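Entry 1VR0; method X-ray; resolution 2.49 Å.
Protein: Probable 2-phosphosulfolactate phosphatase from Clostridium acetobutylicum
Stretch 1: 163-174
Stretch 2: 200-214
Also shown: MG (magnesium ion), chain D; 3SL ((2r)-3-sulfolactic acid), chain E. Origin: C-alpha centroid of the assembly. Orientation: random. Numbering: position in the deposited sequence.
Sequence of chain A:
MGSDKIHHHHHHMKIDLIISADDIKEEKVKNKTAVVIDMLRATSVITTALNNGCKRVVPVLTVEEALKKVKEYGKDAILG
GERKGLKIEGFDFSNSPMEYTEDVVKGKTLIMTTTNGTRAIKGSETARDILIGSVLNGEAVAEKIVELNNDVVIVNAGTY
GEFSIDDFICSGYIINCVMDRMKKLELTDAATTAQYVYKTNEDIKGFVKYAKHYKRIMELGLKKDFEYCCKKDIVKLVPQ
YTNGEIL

Stretch 1, residues 163-174: FSIDDFICSGYI
Stretch 2 (200-214) TNEDIKGFVKYAKHY

Residues 165-174 form a regular helix, preceded by Phe163 (phi/psi -42/128) and Ser164 (-130/128), and pack against 200-214, a more broken segment: a type I turn from Asn201 to Ile204, a short helix beginning at Lys205, a second type I turn from Val208 to Ala211, and a new helical start leading into Tyr214. The two stretches run in opposite directions, with CA atoms of Ile165 and Ala211 5.1 Å apart, Asp166 and Val208 5.3 Å, and Ile169 and Ile204 7.0 Å. No direct hydrogen bond crosses the contact, which buries 552 Å² and is chiefly apolar.

Ile165 and Ile169, one helical turn apart, are the main bumps. Both are buried, point CA-to-CB toward the other stretch and lose the most area to it (91 and 94 Å²), so branched apolar side chains suit the two hollows. Ile165 (m, t) enters one lined by Phe207, Tyr210 and Ala211: Ile165 CG2 lies 3.6 Å from Phe207 CD2, CD1 4.2 Å from Tyr210 CB, and CB 3.8 Å from Ala211 CB. The small alanine side chain accompanies the closest backbone approach. Ile169 (t, t) fills the next hollow, its CD1 3.9 Å from both Asn201 CB and Phe207 CB, its CG2 3.9 Å from Val208 CG2 and 4.2 Å from Ile204 CG2. Phe207 (t, chi2 88°) thus touches both isoleucines. Ile204 has positive phi (71/-60) and an m, t side chain; Ile204 CD1 lies 4.1 Å from Tyr173 CB (Tyr173 chi1 t).

The polar end lies beside Ala211. There the polar groups of buried Ser164 and Asp166 are satisfied: Ser164 OG donates to Asp166 OD1 (2.6 Å) and accepts from water 1 (2.8 Å), which accepts from His213 N (2.7 Å), bridging the stretches. Asp166 (p) sets CB 4.0 Å from Val208 CG1 and OD2 3.4 Å from His213 CD2. Water 2 donates to Asp166 OD2 and Asp167 OD1, both 2.7 Å, while Asp167 OD2 binds magnesium at 2.4 Å.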

ATOM      1  N   PHE A 163       2.027   5.761   2.807  1.00 38.58           N
ATOM      2  CA  PHE A 163       1.524   5.839   1.472  1.00 38.69           C
ATOM      3  C   PHE A 163       1.205   7.292   1.144  1.00 38.44           C
ATOM      4  O   PHE A 163       0.448   7.943   1.878  1.00 38.34           O
ATOM      5  CB  PHE A 163       0.252   4.953   1.439  1.00 39.06           C
ATOM      6  CG  PHE A 163      -0.354   4.794   0.103  1.00 38.13           C
ATOM      7  CD1 PHE A 163      -0.935   5.866  -0.545  1.00 40.37           C
ATOM      8  CD2 PHE A 163      -0.411   3.560  -0.485  1.00 40.98           C
ATOM      9  CE1 PHE A 163      -1.544   5.718  -1.778  1.00 40.47           C
ATOM     10  CE2 PHE A 163      -1.024   3.392  -1.721  1.00 42.20           C
ATOM     11  CZ  PHE A 163      -1.593   4.486  -2.362  1.00 41.50           C
ATOM     12  N   SER A 164       1.741   7.776   0.023  1.00 38.33           N
ATOM     13  CA  SER A 164       1.507   9.139  -0.437  1.00 38.04           C
ATOM     14  C   SER A 164       1.084   9.133  -1.896  1.00 38.24           C
ATOM     15  O   SER A 164       1.742   8.537  -2.759  1.00 37.60           O
ATOM     16  CB  SER A 164       2.764   9.969  -0.267  1.00 38.26           C
ATOM     17  OG  SER A 164       2.437  11.334  -0.107  1.00 39.48           O
ATOM     18  N   ILE A 165      -0.029   9.805  -2.162  1.00 38.90           N
ATOM     19  CA  ILE A 165      -0.603   9.879  -3.510  1.00 39.29           C
ATOM     20  C   ILE A 165       0.346  10.422  -4.580  1.00 39.41           C
ATOM     21  O   ILE A 165       0.317   9.953  -5.710  1.00 39.28           O
ATOM     22  CB  ILE A 165      -1.927  10.670  -3.489  1.00 39.00           C
ATOM     23  CG1 ILE A 165      -3.061   9.716  -3.093  1.00 39.46           C
ATOM     24  CG2 ILE A 165      -2.207  11.308  -4.829  1.00 38.06           C
ATOM     25  CD1 ILE A 165      -4.383  10.358  -2.798  1.00 39.58           C
ATOM     26  N   ASP A 166       1.182  11.399  -4.236  1.00 39.91           N
ATOM     27  CA  ASP A 166       2.161  11.942  -5.220  1.00 40.00           C
ATOM     28  C   ASP A 166       3.105  10.830  -5.704  1.00 40.09           C
ATOM     29  O   ASP A 166       3.257  10.601  -6.916  1.00 40.15           O
ATOM     30  CB  ASP A 166       2.969  13.141  -4.652  1.00 40.12           C
ATOM     31  CG  ASP A 166       3.554  12.877  -3.264  1.00 42.25           C
ATOM     32  OD1 ASP A 166       3.154  11.920  -2.572  1.00 45.18           O
ATOM     33  OD2 ASP A 166       4.421  13.645  -2.837  1.00 47.31           O
ATOM     34  N   ASP A 167       3.724  10.113  -4.774  1.00 39.76           N
ATOM     35  CA  ASP A 167       4.685   9.103  -5.180  1.00 40.16           C
ATOM     36  C   ASP A 167       3.968   7.962  -5.919  1.00 40.01           C
ATOM     37  O   ASP A 167       4.508   7.372  -6.817  1.00 40.36           O
ATOM     38  CB  ASP A 167       5.506   8.589  -3.970  1.00 40.28           C
ATOM     39  CG  ASP A 167       6.429   9.677  -3.387  1.00 40.11           C
ATOM     40  OD1 ASP A 167       6.823  10.557  -4.153  1.00 42.47           O
ATOM     41  OD2 ASP A 167       6.763   9.673  -2.188  1.00 38.74           O
ATOM     42  N   PHE A 168       2.735   7.680  -5.541  1.00 39.73           N
ATOM     43  CA  PHE A 168       1.987   6.570  -6.087  1.00 39.29           C
ATOM     44  C   PHE A 168       1.593   6.844  -7.533  1.00 39.85           C
ATOM     45  O   PHE A 168       1.753   5.974  -8.398  1.00 39.98           O
ATOM     46  CB  PHE A 168       0.749   6.344  -5.230  1.00 39.41           C
ATOM     47  CG  PHE A 168       0.014   5.028  -5.483  1.00 39.30           C
ATOM     48  CD1 PHE A 168       0.566   3.820  -5.091  1.00 39.41           C
ATOM     49  CD2 PHE A 168      -1.268   5.019  -6.031  1.00 37.75           C
ATOM     50  CE1 PHE A 168      -0.125   2.613  -5.294  1.00 39.81           C
ATOM     51  CE2 PHE A 168      -1.949   3.824  -6.223  1.00 38.40           C
ATOM     52  CZ  PHE A 168      -1.376   2.620  -5.844  1.00 38.61           C
ATOM     53  N   ILE A 169       1.090   8.049  -7.820  1.00 39.86           N
ATOM     54  CA  ILE A 169       0.671   8.346  -9.181  1.00 39.82           C
ATOM     55  C   ILE A 169       1.885   8.426 -10.095  1.00 40.28           C
ATOM     56  O   ILE A 169       1.830   8.054 -11.270  1.00 40.37           O
ATOM     57  CB  ILE A 169      -0.199   9.620  -9.272  1.00 39.50           C
ATOM     58  CG1 ILE A 169      -0.817   9.740 -10.682  1.00 40.10           C
ATOM     59  CG2 ILE A 169       0.564  10.869  -8.904  1.00 38.40           C
ATOM     60  CD1 ILE A 169      -2.032  10.711 -10.763  1.00 40.18           C
ATOM     61  N   CYS A 170       2.988   8.925  -9.547  1.00 41.18           N
ATOM     62  CA  CYS A 170       4.227   9.019 -10.289  1.00 40.85           C
ATOM     63  C   CYS A 170       4.712   7.620 -10.626  1.00 40.16           C
ATOM     64  O   CYS A 170       5.151   7.397 -11.732  1.00 39.54           O
ATOM     65  CB  CYS A 170       5.271   9.756  -9.472  1.00 41.09           C
ATOM     66  SG  CYS A 170       6.802  10.010 -10.406  1.00 44.54           S
ATOM     67  N   SER A 171       4.584   6.676  -9.683  1.00 39.51           N
ATOM     68  CA  SER A 171       4.859   5.261  -9.982  1.00 39.39           C
ATOM     69  C   SER A 171       4.033   4.768 -11.145  1.00 39.10           C
ATOM     70  O   SER A 171       4.527   4.103 -12.031  1.00 39.33           O
ATOM     71  CB  SER A 171       4.537   4.364  -8.817  1.00 39.24           C
ATOM     72  OG  SER A 171       5.230   4.748  -7.646  1.00 41.43           O
ATOM     73  N   GLY A 172       2.753   5.093 -11.120  1.00 39.35           N
ATOM     74  CA  GLY A 172       1.823   4.730 -12.173  1.00 39.39           C
ATOM     75  C   GLY A 172       2.208   5.266 -13.525  1.00 39.49           C
ATOM     76  O   GLY A 172       2.096   4.563 -14.514  1.00 39.59           O
ATOM     77  N   TYR A 173       2.645   6.516 -13.562  1.00 39.02           N
ATOM     78  CA  TYR A 173       3.084   7.122 -14.800  1.00 39.19           C
ATOM     79  C   TYR A 173       4.242   6.353 -15.390  1.00 38.90           C
ATOM     80  O   TYR A 173       4.277   6.094 -16.612  1.00 39.09           O
ATOM     81  CB  TYR A 173       3.500   8.568 -14.535  1.00 39.30           C
ATOM     82  CG  TYR A 173       4.259   9.226 -15.633  1.00 38.80           C
ATOM     83  CD1 TYR A 173       3.766   9.257 -16.933  1.00 38.32           C
ATOM     84  CD2 TYR A 173       5.460   9.885 -15.364  1.00 38.72           C
ATOM     85  CE1 TYR A 173       4.464   9.919 -17.930  1.00 37.46           C
ATOM     86  CE2 TYR A 173       6.151  10.538 -16.351  1.00 37.34           C
ATOM     87  CZ  TYR A 173       5.661  10.552 -17.629  1.00 37.86           C
ATOM     88  OH  TYR A 173       6.392  11.211 -18.613  1.00 39.37           O
ATOM     89  N   ILE A 174       5.186   5.994 -14.526  1.00 38.24           N
ATOM     90  CA  ILE A 174       6.393   5.320 -14.965  1.00 37.94           C
ATOM     91  C   ILE A 174       6.062   3.904 -15.455  1.00 38.16           C
ATOM     92  O   ILE A 174       6.568   3.468 -16.482  1.00 38.04           O
ATOM     93  CB  ILE A 174       7.435   5.354 -13.849  1.00 37.55           C
ATOM     94  CG1 ILE A 174       7.898   6.813 -13.667  1.00 37.31           C
ATOM     95  CG2 ILE A 174       8.612   4.449 -14.158  1.00 37.12           C
ATOM     96  CD1 ILE A 174       8.936   7.054 -12.629  1.00 37.47           C
ATOM     97  N   THR A 200      -6.116   7.157 -15.302  1.00 39.28           N
ATOM     98  CA  THR A 200      -7.359   7.934 -15.173  1.00 39.01           C
ATOM     99  C   THR A 200      -7.155   9.395 -14.748  1.00 39.44           C
ATOM    100  O   THR A 200      -8.106  10.090 -14.442  1.00 39.44           O
ATOM    101  CB  THR A 200      -8.351   7.249 -14.165  1.00 38.17           C
ATOM    102  OG1 THR A 200      -7.660   6.905 -12.964  1.00 37.40           O
ATOM    103  CG2 THR A 200      -8.927   5.999 -14.729  1.00 35.70           C
ATOM    104  N   ASN A 201      -5.913   9.858 -14.748  1.00 40.27           N
ATOM    105  CA  ASN A 201      -5.539  11.179 -14.270  1.00 40.29           C
ATOM    106  C   ASN A 201      -4.187  11.523 -14.887  1.00 40.95           C
ATOM    107  O   ASN A 201      -3.242  11.855 -14.184  1.00 41.36           O
ATOM    108  CB  ASN A 201      -5.399  11.111 -12.740  1.00 40.81           C
ATOM    109  CG  ASN A 201      -6.734  10.967 -12.013  1.00 39.83           C
ATOM    110  OD1 ASN A 201      -7.404  11.944 -11.819  1.00 40.53           O
ATOM    111  ND2 ASN A 201      -7.080   9.762 -11.570  1.00 38.33           N
ATOM    112  N   GLU A 202      -4.083  11.410 -16.203  1.00 41.49           N
ATOM    113  CA  GLU A 202      -2.794  11.546 -16.898  1.00 42.17           C
ATOM    114  C   GLU A 202      -2.042  12.834 -16.662  1.00 41.69           C
ATOM    115  O   GLU A 202      -0.818  12.866 -16.731  1.00 41.58           O
ATOM    116  CB  GLU A 202      -2.978  11.383 -18.400  1.00 42.32           C
ATOM    117  CG  GLU A 202      -2.964   9.921 -18.775  1.00 45.52           C
ATOM    118  CD  GLU A 202      -3.483   9.687 -20.161  1.00 50.00           C
ATOM    119  OE1 GLU A 202      -3.291  10.596 -21.017  1.00 53.68           O
ATOM    120  OE2 GLU A 202      -4.083   8.600 -20.387  1.00 52.48           O
ATOM    121  N   ASP A 203      -2.782  13.900 -16.420  1.00 41.75           N
ATOM    122  CA  ASP A 203      -2.189  15.221 -16.206  1.00 41.83           C
ATOM    123  C   ASP A 203      -1.464  15.244 -14.856  1.00 41.38           C
ATOM    124  O   ASP A 203      -0.708  16.144 -14.604  1.00 41.35           O
ATOM    125  CB  ASP A 203      -3.262  16.322 -16.225  1.00 42.25           C
ATOM    126  CG  ASP A 203      -4.232  16.220 -15.005  1.00 44.95           C
ATOM    127  OD1 ASP A 203      -4.847  15.134 -14.784  1.00 46.18           O
ATOM    128  OD2 ASP A 203      -4.355  17.213 -14.248  1.00 48.43           O
ATOM    129  N   ILE A 204      -1.741  14.289 -13.971  1.00 41.04           N
ATOM    130  CA  ILE A 204      -1.030  14.166 -12.688  1.00 40.96           C
ATOM    131  C   ILE A 204      -1.357  15.271 -11.672  1.00 40.59           C
ATOM    132  O   ILE A 204      -1.802  14.970 -10.574  1.00 39.83           O
ATOM    133  CB  ILE A 204       0.497  14.028 -12.892  1.00 40.57           C
ATOM    134  CG1 ILE A 204       0.788  12.708 -13.600  1.00 41.04           C
ATOM    135  CG2 ILE A 204       1.233  14.046 -11.547  1.00 40.87           C
ATOM    136  CD1 ILE A 204       2.258  12.491 -14.031  1.00 41.03           C
ATOM    137  N   LYS A 205      -1.077  16.524 -12.036  1.00 41.23           N
ATOM    138  CA  LYS A 205      -1.362  17.720 -11.210  1.00 41.62           C
ATOM    139  C   LYS A 205      -2.662  17.620 -10.424  1.00 41.26           C
ATOM    140  O   LYS A 205      -2.687  17.825  -9.212  1.00 41.56           O
ATOM    141  CB  LYS A 205      -1.509  18.949 -12.104  1.00 42.03           C
ATOM    142  CG  LYS A 205      -0.346  19.932 -12.190  1.00 43.36           C
ATOM    143  CD  LYS A 205      -0.757  21.024 -13.207  1.00 43.13           C
ATOM    144  CE  LYS A 205       0.168  22.222 -13.194  1.00 45.35           C
ATOM    145  NZ  LYS A 205      -0.391  23.291 -14.120  1.00 45.58           N
ATOM    146  N   GLY A 206      -3.745  17.331 -11.136  1.00 40.72           N
ATOM    147  CA  GLY A 206      -5.072  17.368 -10.539  1.00 40.57           C
ATOM    148  C   GLY A 206      -5.216  16.436  -9.354  1.00 40.39           C
ATOM    149  O   GLY A 206      -5.731  16.808  -8.321  1.00 41.09           O
ATOM    150  N   PHE A 207      -4.729  15.218  -9.499  1.00 40.06           N
ATOM    151  CA  PHE A 207      -4.986  14.199  -8.522  1.00 39.81           C
ATOM    152  C   PHE A 207      -4.049  14.313  -7.326  1.00 39.60           C
ATOM    153  O   PHE A 207      -4.384  13.937  -6.216  1.00 39.42           O
ATOM    154  CB  PHE A 207      -4.877  12.836  -9.208  1.00 39.82           C
ATOM    155  CG  PHE A 207      -5.388  11.734  -8.391  1.00 39.48           C
ATOM    156  CD1 PHE A 207      -6.717  11.390  -8.447  1.00 40.00           C
ATOM    157  CD2 PHE A 207      -4.547  11.062  -7.512  1.00 39.61           C
ATOM    158  CE1 PHE A 207      -7.206  10.368  -7.637  1.00 40.37           C
ATOM    159  CE2 PHE A 207      -5.033  10.027  -6.695  1.00 38.83           C
ATOM    160  CZ  PHE A 207      -6.343   9.679  -6.771  1.00 39.12           C
ATOM    161  N   VAL A 208      -2.864  14.849  -7.546  1.00 39.66           N
ATOM    162  CA  VAL A 208      -1.936  15.046  -6.453  1.00 39.85           C
ATOM    163  C   VAL A 208      -2.527  15.994  -5.396  1.00 39.87           C
ATOM    164  O   VAL A 208      -2.229  15.885  -4.205  1.00 39.39           O
ATOM    165  CB  VAL A 208      -0.597  15.606  -6.962  1.00 40.23           C
ATOM    166  CG1 VAL A 208       0.333  15.972  -5.778  1.00 40.47           C
ATOM    167  CG2 VAL A 208       0.087  14.607  -7.876  1.00 41.11           C
ATOM    168  N   LYS A 209      -3.378  16.923  -5.832  1.00 40.10           N
ATOM    169  CA  LYS A 209      -4.010  17.846  -4.881  1.00 40.22           C
ATOM    170  C   LYS A 209      -4.825  17.148  -3.771  1.00 40.11           C
ATOM    171  O   LYS A 209      -5.121  17.765  -2.772  1.00 39.65           O
ATOM    172  CB  LYS A 209      -4.836  18.889  -5.609  1.00 39.73           C
ATOM    173  CG  LYS A 209      -3.956  19.760  -6.441  1.00 39.77           C
ATOM    174  CD  LYS A 209      -4.728  20.794  -7.180  1.00 40.23           C
ATOM    175  CE  LYS A 209      -3.862  21.512  -8.173  1.00 39.96           C
ATOM    176  NZ  LYS A 209      -4.695  22.382  -8.990  1.00 39.75           N
ATOM    177  N   TYR A 210      -5.140  15.858  -3.936  1.00 40.53           N
ATOM    178  CA  TYR A 210      -5.764  15.054  -2.872  1.00 40.48           C
ATOM    179  C   TYR A 210      -4.766  14.497  -1.857  1.00 40.14           C
ATOM    180  O   TYR A 210      -5.173  14.026  -0.819  1.00 40.02           O
ATOM    181  CB  TYR A 210      -6.571  13.892  -3.475  1.00 41.27           C
ATOM    182  CG  TYR A 210      -7.662  14.359  -4.413  1.00 42.49           C
ATOM    183  CD1 TYR A 210      -8.628  15.254  -3.977  1.00 43.68           C
ATOM    184  CD2 TYR A 210      -7.731  13.922  -5.743  1.00 44.78           C
ATOM    185  CE1 TYR A 210      -9.618  15.731  -4.823  1.00 44.30           C
ATOM    186  CE2 TYR A 210      -8.745  14.417  -6.632  1.00 43.86           C
ATOM    187  CZ  TYR A 210      -9.665  15.323  -6.148  1.00 44.24           C
ATOM    188  OH  TYR A 210     -10.671  15.828  -6.933  1.00 45.14           O
ATOM    189  N   ALA A 211      -3.467  14.541  -2.153  1.00 39.61           N
ATOM    190  CA  ALA A 211      -2.459  14.050  -1.216  1.00 39.43           C
ATOM    191  C   ALA A 211      -2.385  14.922   0.025  1.00 39.21           C
ATOM    192  O   ALA A 211      -2.396  16.133  -0.085  1.00 39.67           O
ATOM    193  CB  ALA A 211      -1.093  13.988  -1.877  1.00 39.26           C
ATOM    194  N   LYS A 212      -2.267  14.304   1.194  1.00 39.25           N
ATOM    195  CA  LYS A 212      -2.111  15.030   2.461  1.00 39.24           C
ATOM    196  C   LYS A 212      -0.893  15.956   2.374  1.00 39.09           C
ATOM    197  O   LYS A 212      -0.956  17.086   2.777  1.00 39.50           O
ATOM    198  CB  LYS A 212      -1.977  14.023   3.613  1.00 38.86           C
ATOM    199  CG  LYS A 212      -2.101  14.587   5.005  1.00 39.96           C
ATOM    200  N   HIS A 213       0.187  15.466   1.776  1.00 39.12           N
ATOM    201  CA  HIS A 213       1.462  16.167   1.611  1.00 39.15           C
ATOM    202  C   HIS A 213       1.331  17.423   0.769  1.00 39.53           C
ATOM    203  O   HIS A 213       2.084  18.356   0.939  1.00 39.75           O
ATOM    204  CB  HIS A 213       2.436  15.207   0.910  1.00 39.42           C
ATOM    205  CG  HIS A 213       3.847  15.699   0.793  1.00 39.60           C
ATOM    206  ND1 HIS A 213       4.621  16.021   1.889  1.00 40.89           N
ATOM    207  CD2 HIS A 213       4.653  15.842  -0.288  1.00 40.03           C
ATOM    208  CE1 HIS A 213       5.830  16.375   1.484  1.00 39.21           C
ATOM    209  NE2 HIS A 213       5.877  16.276   0.169  1.00 39.71           N
ATOM    210  N   TYR A 214       0.397  17.439  -0.170  1.00 39.59           N
ATOM    211  CA  TYR A 214       0.127  18.644  -0.935  1.00 39.34           C
ATOM    212  C   TYR A 214      -0.232  19.828  -0.048  1.00 39.54           C
ATOM    213  O   TYR A 214       0.160  20.951  -0.344  1.00 39.74           O
ATOM    214  CB  TYR A 214      -1.036  18.412  -1.882  1.00 39.38           C
ATOM    215  CG  TYR A 214      -1.322  19.582  -2.775  1.00 38.07           C
ATOM    216  CD1 TYR A 214      -0.468  19.908  -3.799  1.00 37.66           C
ATOM    217  CD2 TYR A 214      -2.445  20.359  -2.589  1.00 38.16           C
ATOM    218  CE1 TYR A 214      -0.726  20.990  -4.633  1.00 38.70           C
ATOM    219  CE2 TYR A 214      -2.723  21.444  -3.418  1.00 38.94           C
ATOM    220  CZ  TYR A 214      -1.848  21.757  -4.433  1.00 38.33           C
ATOM    221  OH  TYR A 214      -2.121  22.802  -5.276  1.00 38.73           O
TER
HETATM  222 MG    MG D 400       7.420  11.553  -0.903  1.00 35.97          MG
HETATM  223  O11 3SL E 300       7.724  17.234   4.729  1.00 73.89           O
HETATM  224  C1  3SL E 300       7.997  17.975   3.764  1.00 73.32           C
HETATM  225  O12 3SL E 300       7.347  18.997   3.427  1.00 73.24           O
HETATM  226  C2  3SL E 300       9.190  17.594   2.971  1.00 73.16           C
HETATM  227  O2  3SL E 300       9.173  16.174   2.847  1.00 70.38           O
HETATM  228  C3  3SL E 300       9.110  18.320   1.643  1.00 75.28           C
HETATM  229  S   3SL E 300      10.260  17.780   0.572  1.00 78.91           S
HETATM  230  O3S 3SL E 300      11.394  18.720   0.545  1.00 79.24           O
HETATM  231  O1S 3SL E 300      10.599  16.322   0.708  1.00 77.80           O
HETATM  232  O2S 3SL E 300       9.711  17.961  -0.777  1.00 82.36           O
HETATM  233  O   HOH W   1       0.437  12.811   1.141  1.00 17.86           O
HETATM  234  O   HOH W   2       7.009  12.991  -2.956  1.00 26.12           O
HETATM  235  O   HOH W   3       5.526  12.979  -0.184  1.00 45.17           O